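2-hydroxyisobutyryl-CoA synthetase (Aquincola tertiaricarbonis, PDB 6HDY) is a bacterial acyl-CoA synthetase of the AMP-binding (ANL) superfamily, built from an AMP-binding domain and a smaller C-terminal domain. Local coordinates at residues 149-155 and 184-188. Numbering follows the deposited sequence.
Sequences NAHARIM and GAERL
Residues 149-155 lie in the C-terminal half of helix 141-157; 184-187 are helical, in helix 176-187, and Leu188 follows. The two backbones come closest at Ala152 and Gly184, with CA atoms 4.2 Å apart. Gly184, helical at phi/psi -70/-44, makes this approach possible: a CB here would point at helix 141-157 and clash with His151 CB and Met155 SD. Instead, its CA lies 3.6 Å from His151 CB, its C atom 3.8 Å from Met155 SD, and its O 3.5 Å from Ala152 CB, while that O also accepts the helical hydrogen bond from Leu188 N (2.8 Å). Ala185 turns its CB away overall, yet Met155, chi angles m, t, p, reaches over Gly184 to set CE 4.0 Å from Ala185 CB. Glu186 skips this interface and hydrogen-bonds His123 of the second subunit. Arg187 (chi1 t, chi2 p) lays CG 3.7 Å from Ala152 CB, and its NE donates a 2.8 Å hydrogen bond to Asn149 OD1; Asn149, chi1 m, hydrogen-bonds through ND2 to Arg145 O and Glu23 OE1. Leu188 (chi1 t, chi2 p) completes the apolar seam, CB 4.0 Å from Ala152 CB and CD2 3.9 Å from Met155 CB. His151 directs its ring elsewhere, hydrogen-bonded through ND1 to Gly180 O and through NE2 to Met285 N. The arrangement is a close helix-helix packing at a glycine, buried within the AMP-binding domain of an ANL-superfamily enzyme and linked to the (3S)-3-hydroxybutanoic acid pocket through His151, whose ring packs edge-to-face with pocket residue Phe284.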
ATOM      1  N   ASN A 149     -16.593  -6.814   6.390  1.00 32.39           N
ATOM      2  CA  ASN A 149     -17.679  -6.851   7.364  1.00 33.83           C
ATOM      3  C   ASN A 149     -17.266  -7.515   8.658  1.00 38.95           C
ATOM      4  O   ASN A 149     -17.522  -6.950   9.730  1.00 40.27           O
ATOM      5  CB  ASN A 149     -18.914  -7.497   6.774  1.00 36.44           C
ATOM      6  CG  ASN A 149     -19.662  -6.565   5.881  1.00 48.56           C
ATOM      7  OD1 ASN A 149     -20.523  -5.823   6.333  1.00 42.55           O
ATOM      8  ND2 ASN A 149     -19.325  -6.549   4.601  1.00 42.14           N
ATOM      9  N   ALA A 150     -16.595  -8.688   8.571  1.00 35.46           N
ATOM     10  CA  ALA A 150     -16.058  -9.399   9.735  1.00 34.15           C
ATOM     11  C   ALA A 150     -15.121  -8.479  10.476  1.00 36.50           C
ATOM     12  O   ALA A 150     -15.234  -8.366  11.682  1.00 35.52           O
ATOM     13  CB  ALA A 150     -15.293 -10.630   9.292  1.00 33.96           C
ATOM     14  N   HIS A 151     -14.218  -7.775   9.757  1.00 32.23           N
ATOM     15  CA  HIS A 151     -13.234  -6.905  10.416  1.00 29.84           C
ATOM     16  C   HIS A 151     -13.836  -5.671  11.048  1.00 33.70           C
ATOM     17  O   HIS A 151     -13.376  -5.313  12.119  1.00 32.75           O
ATOM     18  CB  HIS A 151     -12.086  -6.554   9.458  1.00 27.99           C
ATOM     19  CG  HIS A 151     -11.142  -7.699   9.288  1.00 29.61           C
ATOM     20  ND1 HIS A 151     -10.023  -7.579   8.541  1.00 29.82           N
ATOM     21  CD2 HIS A 151     -11.187  -8.948   9.810  1.00 30.33           C
ATOM     22  CE1 HIS A 151      -9.404  -8.745   8.619  1.00 28.19           C
ATOM     23  NE2 HIS A 151     -10.066  -9.593   9.377  1.00 28.82           N
ATOM     24  N   ALA A 152     -14.843  -5.012  10.401  1.00 31.40           N
ATOM     25  CA  ALA A 152     -15.547  -3.840  10.973  1.00 32.14           C
ATOM     26  C   ALA A 152     -16.208  -4.235  12.296  1.00 38.69           C
ATOM     27  O   ALA A 152     -16.166  -3.468  13.257  1.00 39.49           O
ATOM     28  CB  ALA A 152     -16.617  -3.324  10.012  1.00 33.41           C
ATOM     29  N   ARG A 153     -16.797  -5.441  12.333  1.00 36.63           N
ATOM     30  CA  ARG A 153     -17.468  -6.030  13.487  1.00 38.61           C
ATOM     31  C   ARG A 153     -16.534  -6.166  14.711  1.00 42.03           C
ATOM     32  O   ARG A 153     -16.865  -5.703  15.805  1.00 41.68           O
ATOM     33  CB  ARG A 153     -18.070  -7.385  13.084  1.00 39.08           C
ATOM     34  CG  ARG A 153     -18.456  -8.284  14.240  1.00 35.66           C
ATOM     35  CD  ARG A 153     -19.230  -9.456  13.733  1.00 33.74           C
ATOM     36  NE  ARG A 153     -19.466 -10.440  14.783  1.00 38.99           N
ATOM     37  CZ  ARG A 153     -19.776 -11.709  14.557  1.00 50.50           C
ATOM     38  NH1 ARG A 153     -19.918 -12.152  13.317  1.00 39.07           N
ATOM     39  NH2 ARG A 153     -19.969 -12.540  15.569  1.00 43.24           N
ATOM     40  N   ILE A 154     -15.365  -6.783  14.492  1.00 37.26           N
ATOM     41  CA  ILE A 154     -14.334  -7.034  15.496  1.00 36.03           C
ATOM     42  C   ILE A 154     -13.649  -5.706  15.912  1.00 38.31           C
ATOM     43  O   ILE A 154     -13.296  -5.557  17.070  1.00 37.14           O
ATOM     44  CB  ILE A 154     -13.349  -8.104  14.934  1.00 37.38           C
ATOM     45  CG1 ILE A 154     -14.068  -9.452  14.717  1.00 37.16           C
ATOM     46  CG2 ILE A 154     -12.145  -8.280  15.836  1.00 37.71           C
ATOM     47  CD1 ILE A 154     -13.428 -10.358  13.687  1.00 41.35           C
ATOM     48  N   MET A 155     -13.464  -4.752  14.974  1.00 33.78           N
ATOM     49  CA  MET A 155     -12.861  -3.445  15.291  1.00 32.29           C
ATOM     50  C   MET A 155     -13.824  -2.626  16.190  1.00 39.21           C
ATOM     51  O   MET A 155     -13.380  -1.898  17.073  1.00 39.23           O
ATOM     52  CB  MET A 155     -12.501  -2.685  14.000  1.00 32.11           C
ATOM     53  CG  MET A 155     -11.176  -3.126  13.389  1.00 32.24           C
ATOM     54  SD  MET A 155     -10.909  -2.454  11.717  1.00 32.52           S
ATOM     55  CE  MET A 155     -10.885  -0.717  12.069  1.00 28.73           C
ATOM     56  N   GLY A 184     -11.708  -3.265   6.978  1.00 31.34           N
ATOM     57  CA  GLY A 184     -12.503  -3.168   8.199  1.00 29.70           C
ATOM     58  C   GLY A 184     -12.781  -1.727   8.548  1.00 33.81           C
ATOM     59  O   GLY A 184     -13.917  -1.377   8.862  1.00 35.45           O
ATOM     60  N   ALA A 185     -11.752  -0.868   8.454  1.00 29.77           N
ATOM     61  CA  ALA A 185     -11.875   0.576   8.699  1.00 29.54           C
ATOM     62  C   ALA A 185     -12.861   1.219   7.718  1.00 34.58           C
ATOM     63  O   ALA A 185     -13.735   1.979   8.138  1.00 36.80           O
ATOM     64  CB  ALA A 185     -10.502   1.243   8.606  1.00 28.95           C
ATOM     65  N   GLU A 186     -12.759   0.871   6.425  1.00 30.51           N
ATOM     66  CA  GLU A 186     -13.658   1.340   5.356  1.00 29.70           C
ATOM     67  C   GLU A 186     -15.114   0.957   5.670  1.00 35.48           C
ATOM     68  O   GLU A 186     -15.997   1.829   5.642  1.00 35.37           O
ATOM     69  CB  GLU A 186     -13.240   0.751   3.988  1.00 30.23           C
ATOM     70  CG  GLU A 186     -11.956   1.347   3.382  1.00 34.50           C
ATOM     71  CD  GLU A 186     -11.410   0.702   2.113  1.00 41.02           C
ATOM     72  OE1 GLU A 186     -11.856  -0.403   1.744  1.00 34.97           O
ATOM     73  OE2 GLU A 186     -10.525   1.308   1.476  1.00 38.39           O
ATOM     74  N   ARG A 187     -15.368  -0.337   5.971  1.00 32.76           N
ATOM     75  CA  ARG A 187     -16.716  -0.836   6.282  1.00 35.23           C
ATOM     76  C   ARG A 187     -17.259  -0.252   7.620  1.00 40.91           C
ATOM     77  O   ARG A 187     -18.464   0.019   7.744  1.00 41.49           O
ATOM     78  CB  ARG A 187     -16.741  -2.383   6.285  1.00 34.77           C
ATOM     79  CG  ARG A 187     -18.110  -3.022   6.605  1.00 34.89           C
ATOM     80  CD  ARG A 187     -19.244  -2.527   5.700  1.00 32.72           C
ATOM     81  NE  ARG A 187     -20.550  -3.035   6.137  1.00 42.08           N
ATOM     82  CZ  ARG A 187     -21.351  -2.434   7.015  1.00 50.52           C
ATOM     83  NH1 ARG A 187     -22.501  -2.991   7.357  1.00 43.94           N
ATOM     84  NH2 ARG A 187     -20.997  -1.284   7.572  1.00 40.87           N
ATOM     85  N   LEU A 188     -16.358  -0.003   8.582  1.00 36.97           N
ATOM     86  CA  LEU A 188     -16.730   0.584   9.880  1.00 37.79           C
ATOM     87  C   LEU A 188     -17.167   2.061   9.736  1.00 42.45           C
ATOM     88  O   LEU A 188     -17.694   2.646  10.685  1.00 42.76           O
ATOM     89  CB  LEU A 188     -15.531   0.460  10.858  1.00 35.47           C
ATOM     90  CG  LEU A 188     -15.715   0.919  12.329  1.00 39.08           C
ATOM     91  CD1 LEU A 188     -17.004   0.331  12.969  1.00 38.59           C
ATOM     92  CD2 LEU A 188     -14.476   0.594  13.132  1.00 38.70           C
TER